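Local coordinates for hypothetical protein BACOVA_04980 (Bacteroides ovatus, PDB 3UFI), which is a putative cell adhesion protein of the fimbrillin-like family and probably serves as a structural subunit of pili on the bacterial surface, at residues N22-N26 with D282-D287; W38-I44 with N70-F76; I122-Q127 with S224-F228; D136-A140 with F190-G195. Residue numbers count along the deposited sequence, not the author numbering.

Interaction 1 of 4, residues N22-N26 with D282-D287; sequences NEVVN and DWIVED
N26, V24 and V285 bury the most surface where segment 282-287, extended but without regular strand pairing, runs past the end of strand 16-25, the end-to-end directions 52° apart. E23 lies opposite W283 (CA to CA 4.9 Å) and V24 opposite I284 (5.4 Å). V24, at phi/psi -73/125, gives the one backbone bond, V24 N to W283 O at 2.9 Å, while its t rotamer sets CG2 3.6 Å from D282 CB. V285 points toward the strand, its CG2 3.8 Å from V24 O. N26 (chi1 m) suits its place because its amide extends the pairing: ND2 donates to V285 O at 3.0 Å. A water accepts from V285 N at 2.6 Å and lies 2.8 Å from V24 O and 2.7 Å from N26 OD1. Asparagine and water thus replace the ladder of a true strand pair. T31 of strand 30-34 touches V24 and bonds D282; H157, just after strand 150-156, stacks on W283 and bonds E23, holding the segment beside these strands.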
loop_
_atom_site.group_PDB
_atom_site.type_symbol
_atom_site.label_atom_id
_atom_site.label_comp_id
_atom_site.label_asym_id
_atom_site.label_seq_id
_atom_site.Cartn_x
_atom_site.Cartn_y
_atom_site.Cartn_z
ATOM N N ASN A 22 -9.254 -2.765 -3.598
ATOM C CA ASN A 22 -9.632 -4.139 -3.213
ATOM C C ASN A 22 -9.095 -4.435 -1.842
ATOM O O ASN A 22 -7.878 -4.442 -1.635
ATOM C CB ASN A 22 -9.151 -5.195 -4.209
ATOM C CG ASN A 22 -9.765 -5.037 -5.570
ATOM O OD1 ASN A 22 -10.819 -4.429 -5.726
ATOM N ND2 ASN A 22 -9.125 -5.589 -6.577
ATOM N N GLU A 23 -10.001 -4.636 -0.891
ATOM C CA GLU A 23 -9.614 -4.924 0.480
ATOM C C GLU A 23 -10.759 -5.518 1.264
ATOM O O GLU A 23 -11.916 -5.460 0.847
ATOM C CB GLU A 23 -9.068 -3.669 1.196
ATOM C CG GLU A 23 -9.974 -2.454 1.139
ATOM C CD GLU A 23 -9.348 -1.233 1.780
ATOM O OE1 GLU A 23 -8.158 -0.950 1.506
ATOM O OE2 GLU A 23 -10.052 -0.558 2.563
ATOM N N VAL A 24 -10.419 -6.094 2.416
ATOM C CA VAL A 24 -11.393 -6.690 3.322
ATOM C C VAL A 24 -12.165 -5.572 4.001
ATOM O O VAL A 24 -11.591 -4.649 4.582
ATOM C CB VAL A 24 -10.752 -7.654 4.357
ATOM C CG1 VAL A 24 -11.812 -8.232 5.304
ATOM C CG2 VAL A 24 -9.985 -8.777 3.662
ATOM N N VAL A 25 -13.476 -5.654 3.872
ATOM C CA VAL A 25 -14.433 -4.777 4.526
ATOM C C VAL A 25 -14.841 -5.548 5.793
ATOM O O VAL A 25 -15.458 -6.623 5.696
ATOM C CB VAL A 25 -15.613 -4.444 3.590
ATOM C CG1 VAL A 25 -16.481 -3.355 4.198
ATOM C CG2 VAL A 25 -15.115 -4.032 2.207
ATOM N N ASN A 26 -14.389 -5.067 6.961
ATOM C CA ASN A 26 -14.575 -5.752 8.244
ATOM C C ASN A 26 -16.059 -5.919 8.635
ATOM O O ASN A 26 -16.422 -6.995 9.128
ATOM C CB ASN A 26 -13.796 -5.042 9.355
ATOM C CG ASN A 26 -12.321 -4.891 9.052
ATOM O OD1 ASN A 26 -11.594 -5.877 8.853
ATOM N ND2 ASN A 26 -11.848 -3.646 8.985
ATOM N N ASP A 282 -6.580 -11.814 3.260
ATOM C CA ASP A 282 -6.547 -10.810 2.206
ATOM C C ASP A 282 -6.175 -9.491 2.903
ATOM O O ASP A 282 -5.787 -9.514 4.071
ATOM C CB ASP A 282 -7.882 -10.735 1.439
ATOM C CG ASP A 282 -8.186 -11.937 0.570
ATOM O OD1 ASP A 282 -7.249 -12.453 -0.080
ATOM O OD2 ASP A 282 -9.369 -12.325 0.493
ATOM N N TRP A 283 -6.282 -8.356 2.224
ATOM C CA TRP A 283 -5.866 -7.106 2.827
ATOM C C TRP A 283 -6.794 -6.598 3.916
ATOM O O TRP A 283 -7.823 -5.958 3.664
ATOM C CB TRP A 283 -5.646 -6.028 1.792
ATOM C CG TRP A 283 -4.786 -4.925 2.320
ATOM C CD1 TRP A 283 -5.202 -3.773 2.918
ATOM C CD2 TRP A 283 -3.353 -4.920 2.392
ATOM N NE1 TRP A 283 -4.119 -2.986 3.224
ATOM C CE2 TRP A 283 -2.968 -3.670 2.919
ATOM C CE3 TRP A 283 -2.353 -5.828 1.999
ATOM C CZ2 TRP A 283 -1.621 -3.301 3.070
ATOM C CZ3 TRP A 283 -1.024 -5.450 2.120
ATOM C CH2 TRP A 283 -0.669 -4.201 2.650
ATOM N N ILE A 284 -6.345 -6.846 5.146
ATOM C CA ILE A 284 -6.952 -6.449 6.409
ATOM C C ILE A 284 -6.584 -4.994 6.701
ATOM O O ILE A 284 -5.400 -4.614 6.589
ATOM C CB ILE A 284 -6.467 -7.388 7.566
ATOM C CG1 ILE A 284 -6.959 -8.843 7.373
ATOM C CG2 ILE A 284 -6.868 -6.821 8.970
ATOM C CD1 ILE A 284 -6.602 -9.815 8.596
ATOM N N VAL A 285 -7.591 -4.206 7.107
ATOM C CA VAL A 285 -7.434 -2.803 7.482
ATOM C C VAL A 285 -7.996 -2.609 8.898
ATOM O O VAL A 285 -8.919 -3.330 9.304
ATOM C CB VAL A 285 -8.057 -1.793 6.469
ATOM C CG1 VAL A 285 -7.372 -1.866 5.103
ATOM C CG2 VAL A 285 -9.569 -1.962 6.343
ATOM N N GLU A 286 -7.441 -1.629 9.640
ATOM C CA GLU A 286 -7.899 -1.286 10.989
ATOM C C GLU A 286 -9.197 -0.479 10.889
ATOM O O GLU A 286 -9.265 0.466 10.097
ATOM C CB GLU A 286 -6.813 -0.509 11.757
ATOM N N ASP A 287 -10.236 -0.882 11.655
ATOM C CA ASP A 287 -11.541 -0.214 11.658
ATOM C C ASP A 287 -11.529 0.991 12.591
ATOM O O ASP A 287 -11.097 2.070 12.189
ATOM C CB ASP A 287 -12.657 -1.195 12.062
ATOM C CG ASP A 287 -13.797 -1.338 11.060
ATOM O OD1 ASP A 287 -13.743 -0.681 9.991
ATOM O OD2 ASP A 287 -14.740 -2.113 11.339
HETATM O O HOH W 1 -9.913 -5.266 6.772
#

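Interaction 2 of 4, residues W38-I44 with N70-F76; sequences WGSDDRI and NETGGSF
Two turns meet beside antiparallel strands 43-51 and 66-72. In 70-76 a type II' turn from T72 to S75 makes a β-hairpin, closed by E71 N to S75 O (2.8 Å) and S75 N to T72 O (3.2 Å); G73, at phi/psi 71/-132, takes the corner where positive phi favours glycine. In 38-44 a type I turn runs from G39 to D42, with D42 N to G39 O at 3.2 Å, and D42 OD2 accepts from G39 N at 2.7 Å. The register sets D42 opposite N70 (CA to CA 5.3 Å) and W38 opposite G74 (6.6 Å).

Among polar links, N70 N donates to D42 O at 2.8 Å. N70 (chi1 t) points toward W38, and its ND2 bonds G73 O at 2.6 Å, bracing the hairpin from within. One water lies 3.0 Å from W38 O and 2.9 Å from N70 OD1; another accepts from W38 N at 3.1 Å and lies 3.0 Å from G73 O. W38 NE1 bonds G19 O on strand 16-25.

Aromatic contacts complete the joint. F76 (chi1 m) presents its edge to the face of W38 (chi1 m), a T-shaped pair with centroids 4.8 Å apart and planes at 89°. I44 (chi1 p) sets CD1 over the F76 ring, 3.9 Å from its centroid, a CH-pi contact.

I44 and F76 thus pack inside, with the W38 ring closing over the F76 edge, while N70, D42 and two waters serve backbone groups of the two turns.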
loop_
_atom_site.group_PDB
_atom_site.type_symbol
_atom_site.label_atom_id
_atom_site.label_comp_id
_atom_site.label_asym_id
_atom_site.label_seq_id
_atom_site.Cartn_x
_atom_site.Cartn_y
_atom_site.Cartn_z
ATOM N N TRP A 38 -11.151 5.877 0.799
ATOM C CA TRP A 38 -10.052 6.795 0.481
ATOM C C TRP A 38 -9.992 7.862 1.559
ATOM O O TRP A 38 -11.043 8.252 2.075
ATOM C CB TRP A 38 -10.276 7.485 -0.898
ATOM C CG TRP A 38 -10.159 6.596 -2.097
ATOM C CD1 TRP A 38 -11.181 6.041 -2.804
ATOM C CD2 TRP A 38 -8.947 6.169 -2.735
ATOM N NE1 TRP A 38 -10.684 5.285 -3.842
ATOM C CE2 TRP A 38 -9.316 5.379 -3.847
ATOM C CE3 TRP A 38 -7.579 6.397 -2.491
ATOM C CZ2 TRP A 38 -8.371 4.814 -4.709
ATOM C CZ3 TRP A 38 -6.640 5.857 -3.359
ATOM C CH2 TRP A 38 -7.035 5.062 -4.443
ATOM N N GLY A 39 -8.798 8.380 1.838
ATOM C CA GLY A 39 -8.628 9.535 2.712
ATOM C C GLY A 39 -9.003 10.767 1.906
ATOM O O GLY A 39 -8.832 10.779 0.678
ATOM N N SER A 40 -9.498 11.811 2.574
ATOM C CA SER A 40 -9.963 13.045 1.936
ATOM C C SER A 40 -8.928 13.785 1.031
ATOM O O SER A 40 -9.334 14.487 0.099
ATOM C CB SER A 40 -10.463 14.025 2.991
ATOM O OG SER A 40 -11.029 15.168 2.367
ATOM N N ASP A 41 -7.637 13.674 1.299
ATOM C CA ASP A 41 -6.683 14.407 0.455
ATOM C C ASP A 41 -5.782 13.432 -0.345
ATOM O O ASP A 41 -4.703 13.827 -0.777
ATOM C CB ASP A 41 -5.833 15.334 1.371
ATOM C CG ASP A 41 -4.870 16.297 0.674
ATOM O OD1 ASP A 41 -5.314 17.016 -0.254
ATOM O OD2 ASP A 41 -3.675 16.330 1.065
ATOM N N ASP A 42 -6.210 12.161 -0.518
ATOM C CA ASP A 42 -5.409 11.133 -1.198
ATOM C C ASP A 42 -5.108 11.517 -2.646
ATOM O O ASP A 42 -5.980 12.014 -3.359
ATOM C CB ASP A 42 -6.093 9.767 -1.142
ATOM C CG ASP A 42 -6.004 9.071 0.214
ATOM O OD1 ASP A 42 -5.291 9.595 1.122
ATOM O OD2 ASP A 42 -6.586 7.991 0.352
ATOM N N ARG A 43 -3.858 11.280 -3.053
ATOM C CA ARG A 43 -3.341 11.641 -4.359
ATOM C C ARG A 43 -2.883 10.439 -5.131
ATOM O O ARG A 43 -2.135 9.614 -4.618
ATOM C CB ARG A 43 -2.173 12.638 -4.224
ATOM C CG ARG A 43 -2.371 13.804 -3.261
ATOM C CD ARG A 43 -3.441 14.718 -3.786
ATOM N NE ARG A 43 -3.664 15.844 -2.892
ATOM C CZ ARG A 43 -3.090 17.037 -3.013
ATOM N NH1 ARG A 43 -2.230 17.272 -3.998
ATOM N NH2 ARG A 43 -3.388 18.008 -2.167
ATOM N N ILE A 44 -3.279 10.383 -6.414
ATOM C CA ILE A 44 -2.875 9.308 -7.320
ATOM C C ILE A 44 -2.168 9.918 -8.550
ATOM O O ILE A 44 -2.379 11.085 -8.865
ATOM C CB ILE A 44 -4.106 8.418 -7.733
ATOM C CG1 ILE A 44 -5.165 9.223 -8.556
ATOM C CG2 ILE A 44 -4.717 7.676 -6.501
ATOM C CD1 ILE A 44 -6.301 8.373 -9.227
ATOM N N ASN A 70 -8.403 12.915 -4.386
ATOM C CA ASN A 70 -9.709 12.392 -4.007
ATOM C C ASN A 70 -10.605 13.553 -3.569
ATOM O O ASN A 70 -10.234 14.279 -2.663
ATOM C CB ASN A 70 -9.576 11.332 -2.905
ATOM C CG ASN A 70 -10.901 10.781 -2.464
ATOM O OD1 ASN A 70 -11.359 11.015 -1.350
ATOM N ND2 ASN A 70 -11.578 10.102 -3.352
ATOM N N GLU A 71 -11.724 13.778 -4.273
ATOM C CA GLU A 71 -12.686 14.838 -3.969
ATOM C C GLU A 71 -13.590 14.348 -2.836
ATOM O O GLU A 71 -13.543 14.878 -1.727
ATOM C CB GLU A 71 -13.482 15.224 -5.230
ATOM C CG GLU A 71 -14.404 16.424 -5.051
ATOM C CD GLU A 71 -13.786 17.812 -5.106
ATOM O OE1 GLU A 71 -12.637 17.993 -4.638
ATOM O OE2 GLU A 71 -14.477 18.733 -5.600
ATOM N N THR A 72 -14.346 13.278 -3.092
ATOM C CA THR A 72 -15.229 12.612 -2.120
ATOM C C THR A 72 -15.572 11.218 -2.648
ATOM O O THR A 72 -15.858 11.054 -3.834
ATOM C CB THR A 72 -16.485 13.465 -1.805
ATOM O OG1 THR A 72 -17.205 12.842 -0.744
ATOM C CG2 THR A 72 -17.381 13.721 -3.025
ATOM N N GLY A 73 -15.542 10.240 -1.761
ATOM C CA GLY A 73 -15.822 8.861 -2.128
ATOM C C GLY A 73 -14.675 8.355 -2.954
ATOM O O GLY A 73 -13.532 8.576 -2.586
ATOM N N GLY A 74 -14.953 7.719 -4.077
ATOM C CA GLY A 74 -13.858 7.283 -4.943
ATOM C C GLY A 74 -13.705 8.183 -6.150
ATOM O O GLY A 74 -13.118 7.780 -7.138
ATOM N N SER A 75 -14.284 9.383 -6.094
ATOM C CA SER A 75 -14.261 10.365 -7.161
ATOM C C SER A 75 -13.005 11.242 -7.079
ATOM O O SER A 75 -12.769 11.873 -6.053
ATOM C CB SER A 75 -15.513 11.231 -7.091
ATOM O OG SER A 75 -15.367 12.270 -8.047
ATOM N N PHE A 76 -12.225 11.297 -8.168
ATOM C CA PHE A 76 -10.982 12.062 -8.227
ATOM C C PHE A 76 -11.099 13.255 -9.142
ATOM O O PHE A 76 -11.788 13.206 -10.162
ATOM C CB PHE A 76 -9.815 11.162 -8.680
ATOM C CG PHE A 76 -9.400 10.163 -7.627
ATOM C CD1 PHE A 76 -10.116 8.979 -7.444
ATOM C CD2 PHE A 76 -8.291 10.399 -6.818
ATOM C CE1 PHE A 76 -9.740 8.061 -6.454
ATOM C CE2 PHE A 76 -7.916 9.480 -5.831
ATOM C CZ PHE A 76 -8.635 8.307 -5.667
HETATM O O HOH W 2 -12.994 10.288 0.947
HETATM O O HOH W 3 -13.687 7.585 0.237
#

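Interaction 3 of 4, residues I122-Q127 with S224-F228; sequences ISGADQ and SIILF
Q127 pairs with a single residue of the extended segment 224-228 much as a strand would: its OE1 accepts from I226 N at 2.8 Å, and its NE2 donates to I226 O at 3.0 Å. Glutamine suits this place because its amide both donates and accepts, and the chi1 m, chi2 m rotamer carries it there; Q127 lies opposite I225, CA to CA 6.1 Å. OE1 accepts a second proton from Q132, which also bonds S224 OG. A water donates to Q127 O (3.1 Å) and S224 O (3.2 Å). The turn 124-126, helical in phi/psi, is held by bonds of its own: Q127 N bonds G124 O at 3.0 Å and S123 N bonds D126 OD2 at 3.0 Å. I122, its CA 6.7 Å from L227 CA, packs CG2 4.1 Å from L227 CD2 and CD1 3.9 Å from F228 CE2. I225 and L227 make backbone bonds to I162 and T160. In this buried loop-to-loop joint, a side-chain amide meets the polar needs of I226 that a neighbouring strand would otherwise serve.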
loop_
_atom_site.group_PDB
_atom_site.type_symbol
_atom_site.label_atom_id
_atom_site.label_comp_id
_atom_site.label_asym_id
_atom_site.label_seq_id
_atom_site.Cartn_x
_atom_site.Cartn_y
_atom_site.Cartn_z
ATOM N N ILE A 122 11.920 0.887 4.522
ATOM C CA ILE A 122 10.861 0.872 5.528
ATOM C C ILE A 122 11.481 0.873 6.934
ATOM O O ILE A 122 12.443 0.146 7.183
ATOM C CB ILE A 122 9.920 -0.386 5.324
ATOM C CG1 ILE A 122 9.256 -0.497 3.913
ATOM C CG2 ILE A 122 8.906 -0.600 6.455
ATOM C CD1 ILE A 122 8.481 0.654 3.419
ATOM N N SER A 123 10.899 1.657 7.854
ATOM C CA SER A 123 11.276 1.685 9.274
ATOM C C SER A 123 9.999 1.555 10.098
ATOM O O SER A 123 8.917 1.552 9.521
ATOM C CB SER A 123 12.058 2.955 9.620
ATOM O OG SER A 123 11.242 4.114 9.689
ATOM N N GLY A 124 10.125 1.434 11.417
ATOM C CA GLY A 124 8.987 1.345 12.329
ATOM C C GLY A 124 8.269 2.667 12.434
ATOM O O GLY A 124 7.060 2.698 12.661
ATOM N N ALA A 125 9.000 3.773 12.204
ATOM C CA ALA A 125 8.456 5.134 12.199
ATOM C C ALA A 125 7.433 5.300 11.056
ATOM O O ALA A 125 6.554 6.153 11.153
ATOM C CB ALA A 125 9.579 6.157 12.053
ATOM N N ASP A 126 7.545 4.470 9.993
ATOM C CA ASP A 126 6.600 4.465 8.870
ATOM C C ASP A 126 5.296 3.760 9.207
ATOM O O ASP A 126 4.394 3.759 8.377
ATOM C CB ASP A 126 7.221 3.733 7.674
ATOM C CG ASP A 126 8.319 4.487 6.980
ATOM O OD1 ASP A 126 8.147 5.706 6.755
ATOM O OD2 ASP A 126 9.324 3.847 6.591
ATOM N N GLN A 127 5.204 3.110 10.386
ATOM C CA GLN A 127 4.064 2.262 10.724
ATOM C C GLN A 127 3.038 2.941 11.604
ATOM O O GLN A 127 2.087 2.291 12.007
ATOM C CB GLN A 127 4.534 0.929 11.353
ATOM C CG GLN A 127 5.645 0.236 10.552
ATOM C CD GLN A 127 5.260 -0.194 9.147
ATOM O OE1 GLN A 127 4.091 -0.384 8.796
ATOM N NE2 GLN A 127 6.259 -0.491 8.340
ATOM N N SER A 224 0.559 -3.646 13.148
ATOM C CA SER A 224 0.621 -4.039 11.740
ATOM C C SER A 224 1.848 -3.421 11.112
ATOM O O SER A 224 2.197 -2.285 11.419
ATOM C CB SER A 224 -0.654 -3.672 10.995
ATOM O OG SER A 224 -0.613 -2.339 10.520
ATOM N N ILE A 225 2.554 -4.198 10.304
ATOM C CA ILE A 225 3.765 -3.738 9.644
ATOM C C ILE A 225 3.598 -3.907 8.148
ATOM O O ILE A 225 3.481 -5.038 7.669
ATOM C CB ILE A 225 5.052 -4.484 10.165
ATOM C CG1 ILE A 225 5.199 -4.400 11.691
ATOM C CG2 ILE A 225 6.324 -3.980 9.488
ATOM C CD1 ILE A 225 5.072 -5.690 12.370
ATOM N N ILE A 226 3.613 -2.797 7.406
ATOM C CA ILE A 226 3.607 -2.858 5.942
ATOM C C ILE A 226 5.082 -2.959 5.495
ATOM O O ILE A 226 5.913 -2.170 5.931
ATOM C CB ILE A 226 2.844 -1.677 5.278
ATOM C CG1 ILE A 226 1.335 -1.803 5.517
ATOM C CG2 ILE A 226 3.167 -1.588 3.768
ATOM C CD1 ILE A 226 0.476 -0.649 4.889
ATOM N N LEU A 227 5.392 -3.941 4.648
ATOM C CA LEU A 227 6.737 -4.224 4.146
ATOM C C LEU A 227 6.719 -4.452 2.669
ATOM O O LEU A 227 5.663 -4.743 2.120
ATOM C CB LEU A 227 7.260 -5.553 4.783
ATOM C CG LEU A 227 7.622 -5.605 6.250
ATOM C CD1 LEU A 227 7.962 -7.007 6.635
ATOM C CD2 LEU A 227 8.828 -4.713 6.561
ATOM N N PHE A 228 7.903 -4.486 2.041
ATOM C CA PHE A 228 7.986 -4.898 0.661
ATOM C C PHE A 228 7.832 -6.416 0.601
ATOM O O PHE A 228 8.357 -7.116 1.478
ATOM C CB PHE A 228 9.293 -4.439 -0.008
ATOM C CG PHE A 228 9.271 -2.976 -0.369
ATOM C CD1 PHE A 228 8.611 -2.534 -1.512
ATOM C CD2 PHE A 228 9.933 -2.036 0.420
ATOM C CE1 PHE A 228 8.565 -1.174 -1.833
ATOM C CE2 PHE A 228 9.903 -0.677 0.092
ATOM C CZ PHE A 228 9.225 -0.253 -1.037
HETATM O O HOH W 4 0.824 -0.204 13.360
#

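Interaction 4 of 4, residues D136-A140 with F190-G195; sequences DFLFA and FNVTTG
F190, near the end of strand 189-191, begins the contact: its t rotamer lays its ring beside that of F137 (chi1 m), nearly parallel (22°) but slid, centroids 4.8 Å apart. Each ring therefore receives the other's CB, F137 CB 3.7 Å from the F190 centroid and F190 CB 4.1 Å from the F137 centroid, reciprocal CH-pi contacts. F190 CZ lies 4.0 Å from F139 CB. N191 points away and shapes the turn, its OD1 accepting from T193 N (3.0 Å, an Asx turn) and T194 N (3.2 Å). The chain then curls round F139 (chi1 t): V192 O lies 3.3 Å from F139 CE1 at the ring edge, and T194 O over one face. G195, at phi/psi 81/3, bonds back from its N to N191 O (2.7 Å) and sets CA 3.6 Å from the F139 centroid; a CB there would strike that ring. Strand 138-146 and the residue leading into it are thus joined to the small antiparallel sheet by aromatic faces, while N191 OD1 and N191 O organise the turn.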
loop_
_atom_site.group_PDB
_atom_site.type_symbol
_atom_site.label_atom_id
_atom_site.label_comp_id
_atom_site.label_asym_id
_atom_site.label_seq_id
_atom_site.Cartn_x
_atom_site.Cartn_y
_atom_site.Cartn_z
ATOM N N ASP A 136 1.839 2.482 1.703
ATOM C CA ASP A 136 0.795 1.559 1.261
ATOM C C ASP A 136 0.543 1.750 -0.229
ATOM O O ASP A 136 -0.478 2.301 -0.627
ATOM C CB ASP A 136 -0.483 1.779 2.081
ATOM C CG ASP A 136 -1.548 0.699 1.955
ATOM O OD1 ASP A 136 -1.261 -0.374 1.327
ATOM O OD2 ASP A 136 -2.647 0.896 2.509
ATOM N N PHE A 137 1.493 1.285 -1.051
ATOM C CA PHE A 137 1.484 1.431 -2.495
ATOM C C PHE A 137 0.380 0.629 -3.153
ATOM O O PHE A 137 0.222 -0.573 -2.895
ATOM C CB PHE A 137 2.841 1.072 -3.095
ATOM C CG PHE A 137 3.956 1.995 -2.664
ATOM C CD1 PHE A 137 4.103 3.255 -3.241
ATOM C CD2 PHE A 137 4.910 1.574 -1.741
ATOM C CE1 PHE A 137 5.148 4.098 -2.866
ATOM C CE2 PHE A 137 5.971 2.413 -1.378
ATOM C CZ PHE A 137 6.077 3.668 -1.939
ATOM N N LEU A 138 -0.415 1.342 -3.981
ATOM C CA LEU A 138 -1.547 0.797 -4.726
ATOM C C LEU A 138 -1.275 0.912 -6.191
ATOM O O LEU A 138 -0.615 1.853 -6.599
ATOM C CB LEU A 138 -2.870 1.534 -4.399
ATOM C CG LEU A 138 -3.244 1.799 -2.938
ATOM C CD1 LEU A 138 -4.584 2.498 -2.852
ATOM C CD2 LEU A 138 -3.323 0.530 -2.148
ATOM N N PHE A 139 -1.771 -0.036 -6.993
ATOM C CA PHE A 139 -1.614 0.042 -8.439
ATOM C C PHE A 139 -2.899 -0.374 -9.118
ATOM O O PHE A 139 -3.593 -1.260 -8.627
ATOM C CB PHE A 139 -0.443 -0.830 -8.920
ATOM C CG PHE A 139 -0.304 -0.937 -10.428
ATOM C CD1 PHE A 139 0.373 0.044 -11.153
ATOM C CD2 PHE A 139 -0.874 -2.005 -11.126
ATOM C CE1 PHE A 139 0.495 -0.054 -12.545
ATOM C CE2 PHE A 139 -0.750 -2.103 -12.511
ATOM C CZ PHE A 139 -0.068 -1.126 -13.214
ATOM N N ALA A 140 -3.193 0.229 -10.286
ATOM C CA ALA A 140 -4.350 -0.146 -11.103
ATOM C C ALA A 140 -4.003 -0.016 -12.565
ATOM O O ALA A 140 -3.178 0.801 -12.936
ATOM C CB ALA A 140 -5.549 0.735 -10.775
ATOM N N PHE A 190 8.954 0.048 -5.628
ATOM C CA PHE A 190 7.642 -0.056 -6.226
ATOM C C PHE A 190 7.722 0.512 -7.627
ATOM O O PHE A 190 8.189 1.633 -7.818
ATOM C CB PHE A 190 6.572 0.645 -5.379
ATOM C CG PHE A 190 5.223 0.797 -6.061
ATOM C CD1 PHE A 190 4.408 -0.313 -6.291
ATOM C CD2 PHE A 190 4.732 2.052 -6.392
ATOM C CE1 PHE A 190 3.146 -0.169 -6.865
ATOM C CE2 PHE A 190 3.465 2.196 -6.966
ATOM C CZ PHE A 190 2.673 1.082 -7.185
ATOM N N ASN A 191 7.281 -0.269 -8.605
ATOM C CA ASN A 191 7.305 0.117 -10.006
ATOM C C ASN A 191 5.903 0.616 -10.393
ATOM O O ASN A 191 4.954 -0.156 -10.344
ATOM C CB ASN A 191 7.766 -1.086 -10.835
ATOM C CG ASN A 191 8.040 -0.771 -12.273
ATOM O OD1 ASN A 191 7.316 -0.032 -12.921
ATOM N ND2 ASN A 191 9.070 -1.366 -12.819
ATOM N N VAL A 192 5.761 1.917 -10.737
ATOM C CA VAL A 192 4.429 2.497 -11.036
ATOM C C VAL A 192 3.921 2.103 -12.444
ATOM O O VAL A 192 2.757 2.314 -12.761
ATOM C CB VAL A 192 4.380 4.047 -10.847
ATOM C CG1 VAL A 192 4.936 4.453 -9.487
ATOM C CG2 VAL A 192 5.091 4.785 -11.984
ATOM N N THR A 193 4.798 1.557 -13.273
ATOM C CA THR A 193 4.468 1.122 -14.624
ATOM C C THR A 193 3.860 -0.279 -14.593
ATOM O O THR A 193 2.923 -0.533 -15.332
ATOM C CB THR A 193 5.746 1.191 -15.484
ATOM O OG1 THR A 193 6.117 2.565 -15.563
ATOM C CG2 THR A 193 5.553 0.640 -16.901
ATOM N N THR A 194 4.406 -1.187 -13.767
ATOM C CA THR A 194 3.968 -2.583 -13.695
ATOM C C THR A 194 3.213 -2.903 -12.401
ATOM O O THR A 194 2.549 -3.933 -12.323
ATOM C CB THR A 194 5.180 -3.517 -13.828
ATOM O OG1 THR A 194 6.017 -3.372 -12.687
ATOM C CG2 THR A 194 5.990 -3.263 -15.091
ATOM N N GLY A 195 3.354 -2.059 -11.384
ATOM C CA GLY A 195 2.732 -2.328 -10.097
ATOM C C GLY A 195 3.514 -3.299 -9.244
ATOM O O GLY A 195 3.082 -3.619 -8.140
#

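Interactions 3 and 4 are largely buried, whereas interactions 1 and 2 lie partly exposed; ordered water bridges backbone in interactions 1, 2 and 3, but none is found in the aromatic interaction 4. Interactions 1, 2 and 4 all reach the eight-stranded mixed sheet, at strands 16-25, 43-51 with its hairpin neighbours, and 138-146; interaction 3 joins loops. Chemistry shifts with place: interaction 4 relies on phenyl rings, interaction 3 on a side-chain amide with apolar company, interaction 1 on one backbone bond, an asparagine amide and a water, and interaction 2 on a T-shaped ring pair, one backbone bond and bridging waters. W283 packs on I226 and D136, F228 touches F137 and F190, and W38 meets L138.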